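Local coordinates for Sts-2 protein (Mus musculus, PDB 3D4I) that interferes with CBL-mediated down-regulation of receptor tyrosine kinases and carries, in this C-terminal 2H-phosphatase domain, an acid-dependent phosphatase activity, at residues 8-20 against 231-243. Sequence-based numbering, arbitrary orientation. Where two conformers were deposited one is given.
Unlike the reference sequence in segment 8-20: Ile15 (reference Val).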
loop_
_atom_site.group_PDB
_atom_site.type_symbol
_atom_site.label_atom_id
_atom_site.label_comp_id
_atom_site.label_asym_id
_atom_site.label_seq_id
_atom_site.Cartn_x
_atom_site.Cartn_y
_atom_site.Cartn_z
ATOM N N SER A 8 18.256 19.948 -21.262
ATOM C CA SER A 8 17.848 18.844 -20.390
ATOM C C SER A 8 19.072 18.041 -19.970
ATOM O O SER A 8 20.075 18.001 -20.694
ATOM C CB SER A 8 16.802 17.958 -21.082
ATOM O OG SER A 8 17.228 17.637 -22.391
ATOM N N ARG A 9 18.998 17.414 -18.793
ATOM C CA ARG A 9 20.153 16.707 -18.244
ATOM C C ARG A 9 19.836 15.239 -18.073
ATOM O O ARG A 9 18.737 14.877 -17.626
ATOM C CB ARG A 9 20.568 17.310 -16.899
ATOM C CG ARG A 9 21.264 18.657 -17.034
ATOM C CD ARG A 9 21.369 19.387 -15.703
ATOM N NE ARG A 9 21.945 20.720 -15.914
ATOM C CZ ARG A 9 23.132 21.126 -15.456
ATOM N NH1 ARG A 9 23.887 20.324 -14.715
ATOM N NH2 ARG A 9 23.556 22.358 -15.721
ATOM N N ARG A 10 20.795 14.408 -18.455
ATOM C CA ARG A 10 20.743 12.984 -18.201
ATOM C C ARG A 10 20.591 12.699 -16.699
ATOM O O ARG A 10 21.298 13.283 -15.870
ATOM C CB ARG A 10 22.018 12.329 -18.721
ATOM C CG ARG A 10 21.796 10.906 -19.113
ATOM C CD ARG A 10 23.033 10.260 -19.603
ATOM N NE ARG A 10 22.765 8.838 -19.764
ATOM C CZ ARG A 10 23.674 7.923 -20.077
ATOM N NH1 ARG A 10 24.941 8.270 -20.254
ATOM N NH2 ARG A 10 23.300 6.646 -20.194
ATOM N N GLY A 11 19.705 11.767 -16.353
ATOM C CA GLY A 11 19.499 11.409 -14.945
ATOM C C GLY A 11 19.662 9.925 -14.669
ATOM O O GLY A 11 19.402 9.083 -15.544
ATOM N N ILE A 12 20.096 9.611 -13.450
ATOM C CA ILE A 12 20.174 8.231 -12.958
ATOM C C ILE A 12 19.416 8.213 -11.626
ATOM O O ILE A 12 19.765 8.949 -10.706
ATOM C CB ILE A 12 21.626 7.771 -12.750
ATOM C CG1 ILE A 12 22.280 7.408 -14.097
ATOM C CG2 ILE A 12 21.710 6.559 -11.761
ATOM C CD1 ILE A 12 21.965 6.003 -14.546
ATOM N N LEU A 13 18.357 7.405 -11.560
ATOM C CA LEU A 13 17.466 7.386 -10.402
ATOM C C LEU A 13 17.517 5.984 -9.831
ATOM O O LEU A 13 17.026 5.026 -10.440
ATOM C CB LEU A 13 16.029 7.772 -10.794
ATOM C CG LEU A 13 14.995 7.811 -9.652
ATOM C CD1 LEU A 13 15.371 8.830 -8.571
ATOM C CD2 LEU A 13 13.611 8.134 -10.258
ATOM N N VAL A 14 18.161 5.875 -8.676
ATOM C CA VAL A 14 18.379 4.589 -8.047
ATOM C C VAL A 14 17.247 4.438 -7.061
ATOM O O VAL A 14 16.986 5.355 -6.278
ATOM C CB VAL A 14 19.723 4.516 -7.311
ATOM C CG1 VAL A 14 19.913 3.109 -6.717
ATOM C CG2 VAL A 14 20.888 4.833 -8.286
ATOM N N ILE A 15 16.579 3.292 -7.147
ATOM C CA ILE A 15 15.321 3.029 -6.463
ATOM C C ILE A 15 15.406 1.679 -5.740
ATOM O O ILE A 15 15.692 0.640 -6.372
ATOM C CB ILE A 15 14.141 2.990 -7.487
ATOM C CG1 ILE A 15 14.050 4.330 -8.252
ATOM C CG2 ILE A 15 12.773 2.771 -6.767
ATOM C CD1 ILE A 15 13.085 4.325 -9.408
ATOM N N ARG A 16 15.093 1.688 -4.442
ATOM C CA ARG A 16 15.024 0.454 -3.674
ATOM C C ARG A 16 13.720 -0.299 -3.956
ATOM O O ARG A 16 12.652 0.303 -4.148
ATOM C CB ARG A 16 15.188 0.707 -2.167
ATOM C CG ARG A 16 15.489 -0.587 -1.368
ATOM C CD ARG A 16 14.738 -0.482 -0.017
ATOM N NE ARG A 16 15.018 -1.548 0.947
ATOM C CZ ARG A 16 14.111 -2.413 1.382
ATOM N NH1 ARG A 16 12.829 -2.393 0.923
ATOM N NH2 ARG A 16 14.500 -3.317 2.286
ATOM N N HIS A 17 13.812 -1.618 -4.000
ATOM C CA HIS A 17 12.646 -2.445 -4.231
ATOM C C HIS A 17 11.583 -2.197 -3.142
ATOM O O HIS A 17 11.889 -1.711 -2.052
ATOM C CB HIS A 17 13.060 -3.938 -4.256
ATOM C CG HIS A 17 13.740 -4.400 -2.996
ATOM N ND1 HIS A 17 13.059 -4.644 -1.822
ATOM C CD2 HIS A 17 15.044 -4.672 -2.739
ATOM C CE1 HIS A 17 13.917 -5.044 -0.895
ATOM N NE2 HIS A 17 15.128 -5.068 -1.428
ATOM N N GLY A 18 10.349 -2.567 -3.437
ATOM C CA GLY A 18 9.259 -2.522 -2.457
ATOM C C GLY A 18 9.359 -3.557 -1.360
ATOM O O GLY A 18 10.286 -4.397 -1.324
ATOM N N GLU A 19 8.399 -3.490 -0.446
ATOM C CA GLU A 19 8.397 -4.380 0.713
ATOM C C GLU A 19 8.443 -5.848 0.245
ATOM O O GLU A 19 7.689 -6.251 -0.640
ATOM C CB GLU A 19 7.144 -4.125 1.552
ATOM C CG GLU A 19 7.107 -4.966 2.837
ATOM C CD GLU A 19 5.780 -4.801 3.552
ATOM O OE1 GLU A 19 4.807 -5.405 3.082
ATOM O OE2 GLU A 19 5.734 -4.132 4.606
ATOM N N ARG A 20 9.349 -6.621 0.835
ATOM C CA ARG A 20 9.459 -8.046 0.544
ATOM C C ARG A 20 8.674 -8.888 1.566
ATOM O O ARG A 20 8.575 -8.529 2.752
ATOM C CB ARG A 20 10.940 -8.466 0.433
ATOM C CG ARG A 20 11.820 -8.014 1.552
ATOM C CD ARG A 20 13.314 -8.174 1.252
ATOM N NE ARG A 20 13.731 -9.563 1.322
ATOM C CZ ARG A 20 15.002 -9.964 1.282
ATOM N NH1 ARG A 20 15.994 -9.057 1.196
ATOM N NH2 ARG A 20 15.279 -11.266 1.357
ATOM N N ILE A 231 17.389 2.986 4.538
ATOM C CA ILE A 231 16.654 3.296 3.324
ATOM C C ILE A 231 15.296 2.542 3.280
ATOM O O ILE A 231 15.263 1.347 3.423
ATOM C CB ILE A 231 17.554 2.965 2.101
ATOM C CG1 ILE A 231 18.897 3.701 2.247
ATOM C CG2 ILE A 231 16.855 3.311 0.793
ATOM C CD1 ILE A 231 19.882 3.406 1.150
ATOM N N PRO A 232 14.177 3.263 3.091
ATOM C CA PRO A 232 12.840 2.637 3.054
ATOM C C PRO A 232 12.515 2.015 1.715
ATOM O O PRO A 232 13.214 2.241 0.750
ATOM C CB PRO A 232 11.896 3.820 3.284
ATOM C CG PRO A 232 12.609 4.983 2.713
ATOM C CD PRO A 232 14.096 4.722 2.902
ATOM N N SER A 233 11.423 1.260 1.659
ATOM C CA SER A 233 10.952 0.716 0.391
ATOM C C SER A 233 10.676 1.849 -0.579
ATOM O O SER A 233 10.160 2.899 -0.188
ATOM C CB SER A 233 9.686 -0.115 0.618
ATOM O OG SER A 233 10.032 -1.271 1.357
ATOM N N LEU A 234 11.040 1.634 -1.841
ATOM C CA LEU A 234 10.988 2.656 -2.881
ATOM C C LEU A 234 11.814 3.923 -2.562
ATOM O O LEU A 234 11.604 4.955 -3.174
ATOM C CB LEU A 234 9.515 3.008 -3.246
ATOM C CG LEU A 234 8.840 2.066 -4.263
ATOM C CD1 LEU A 234 9.520 2.187 -5.616
ATOM C CD2 LEU A 234 8.915 0.636 -3.805
ATOM N N GLY A 235 12.751 3.838 -1.604
ATOM C CA GLY A 235 13.635 4.978 -1.309
ATOM C C GLY A 235 14.449 5.293 -2.560
ATOM O O GLY A 235 14.781 4.382 -3.306
ATOM N N MET A 236 14.737 6.577 -2.815
ATOM C CA MET A 236 15.441 6.963 -4.045
ATOM C C MET A 236 16.631 7.907 -3.836
ATOM O O MET A 236 16.609 8.728 -2.920
ATOM C CB MET A 236 14.452 7.628 -5.008
ATOM C CG MET A 236 13.290 6.761 -5.408
ATOM S SD MET A 236 12.162 7.677 -6.458
ATOM C CE MET A 236 10.920 6.428 -6.801
ATOM N N CYS A 237 17.641 7.771 -4.706
ATOM C CA CYS A 237 18.808 8.670 -4.801
ATOM C C CYS A 237 18.866 9.071 -6.268
ATOM O O CYS A 237 18.856 8.196 -7.123
ATOM C CB CYS A 237 20.108 7.899 -4.481
ATOM S SG CYS A 237 21.571 8.931 -4.446
ATOM N N PHE A 238 18.967 10.366 -6.560
ATOM C CA PHE A 238 18.932 10.871 -7.942
ATOM C C PHE A 238 20.227 11.634 -8.279
ATOM O O PHE A 238 20.634 12.544 -7.525
ATOM C CB PHE A 238 17.711 11.789 -8.105
ATOM C CG PHE A 238 17.423 12.205 -9.522
ATOM C CD1 PHE A 238 17.435 11.279 -10.561
ATOM C CD2 PHE A 238 17.085 13.527 -9.810
ATOM C CE1 PHE A 238 17.158 11.654 -11.879
ATOM C CE2 PHE A 238 16.786 13.925 -11.122
ATOM C CZ PHE A 238 16.825 12.980 -12.162
ATOM N N CYS A 239 20.870 11.272 -9.388
ATOM C CA CYS A 239 22.049 12.039 -9.874
ATOM C C CYS A 239 21.783 12.574 -11.257
ATOM O O CYS A 239 21.195 11.862 -12.067
ATOM C CB CYS A 239 23.286 11.162 -9.915
ATOM S SG CYS A 239 23.730 10.525 -8.305
ATOM N N GLU A 240 22.196 13.824 -11.528
ATOM C CA GLU A 240 22.118 14.380 -12.882
ATOM C C GLU A 240 23.492 14.755 -13.429
ATOM O O GLU A 240 24.351 15.208 -12.681
ATOM C CB GLU A 240 21.236 15.618 -12.918
ATOM C CG GLU A 240 19.760 15.332 -12.775
ATOM C CD GLU A 240 18.929 16.567 -12.974
ATOM O OE1 GLU A 240 19.391 17.653 -12.584
ATOM O OE2 GLU A 240 17.810 16.457 -13.519
ATOM N N GLU A 241 23.653 14.569 -14.733
ATOM C CA GLU A 241 24.905 14.860 -15.434
ATOM C C GLU A 241 24.890 16.245 -16.076
ATOM O O GLU A 241 23.954 16.596 -16.799
ATOM C CB GLU A 241 25.156 13.802 -16.509
ATOM C CG GLU A 241 26.541 13.874 -17.184
ATOM C CD GLU A 241 26.567 13.112 -18.488
ATOM O OE1 GLU A 241 25.607 13.262 -19.271
ATOM O OE2 GLU A 241 27.541 12.371 -18.740
ATOM N N ASN A 242 25.930 17.033 -15.792
ATOM C CA ASN A 242 26.226 18.231 -16.589
ATOM C C ASN A 242 26.917 17.786 -17.888
ATOM O O ASN A 242 28.016 17.236 -17.843
ATOM C CB ASN A 242 27.127 19.184 -15.776
ATOM C CG ASN A 242 27.432 20.491 -16.503
ATOM O OD1 ASN A 242 27.597 20.522 -17.725
ATOM N ND2 ASN A 242 27.530 21.578 -15.746
ATOM N N ARG A 243 26.266 18.013 -19.027
ATOM C CA ARG A 243 26.778 17.567 -20.341
ATOM C C ARG A 243 28.040 18.324 -20.789
ATOM O O ARG A 243 28.832 17.803 -21.598
ATOM C CB ARG A 243 25.671 17.629 -21.405
ATOM C CG ARG A 243 26.100 17.587 -22.900
ATOM C CD ARG A 243 26.530 16.199 -23.435
ATOM N NE ARG A 243 25.684 15.100 -22.962
ATOM C CZ ARG A 243 26.096 14.103 -22.179
ATOM N NH1 ARG A 243 27.367 14.022 -21.785
ATOM N NH2 ARG A 243 25.233 13.162 -21.809
HETATM O O HOH W 1 24.256 18.256 -12.810
HETATM O O HOH W 2 23.364 15.713 -19.326
#
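Leu13 packs against Phe238 and Ile15 against Leu234 where strand 11-16 runs antiparallel to strand 236-241 in the central mixed sheet of the histidine phosphatase (phosphoglycerate mutase-like) fold. Strand 196-201 flanks 11-16 on its other edge, and 248-251 lies beyond 236-241. Straight backbone bonds pair Ile12 with Cys239 and Val14 with Cys237 in both directions; Arg16 N to Gly235 O (2.9 Å) carries the pairing up to the type II turn Pro232-Gly235. One sheet face is tightly filled. CG of Phe238 stands anti to its backbone N (chi1 -171°), which swings the ring toward 11-16: CE1 lies 3.9 Å from CA of Gly11, where a side chain on that face would clash, and CD1 meets Leu13 CD1 at 3.8 Å. Ile15 CG2 presses on Leu234 CD1 at 3.5 Å, closer than usual for two carbons. The far end, around Arg9, is looser and wetter. There Arg9 lays CG against Glu241 O, its NH1 passes Asn242 CB, and one water links Arg10 N to Glu241 O. Arg16-His17-Gly18 forms the Arg-His-Gly signature of histidine phosphatases. At the turn, Arg16 CD rests on Pro232 O (3.2 Å), NH1 donates to His17 O from above the carbonyl plane, and NE bonds Ser203 OG; CE1 of His17 sits 3.3 Å above one guanidinium face, toward the rim. With an alanine here, His17 O and Ser203 OG would probably lose their guanidinium partner, and Pro232 O the CD packed on it. Beyond, His17 ND1 donates almost straight to Gly18 O at 2.8 Å, the acceptor lying in the plane of the imidazole, a bond that fixes the ring's rotation.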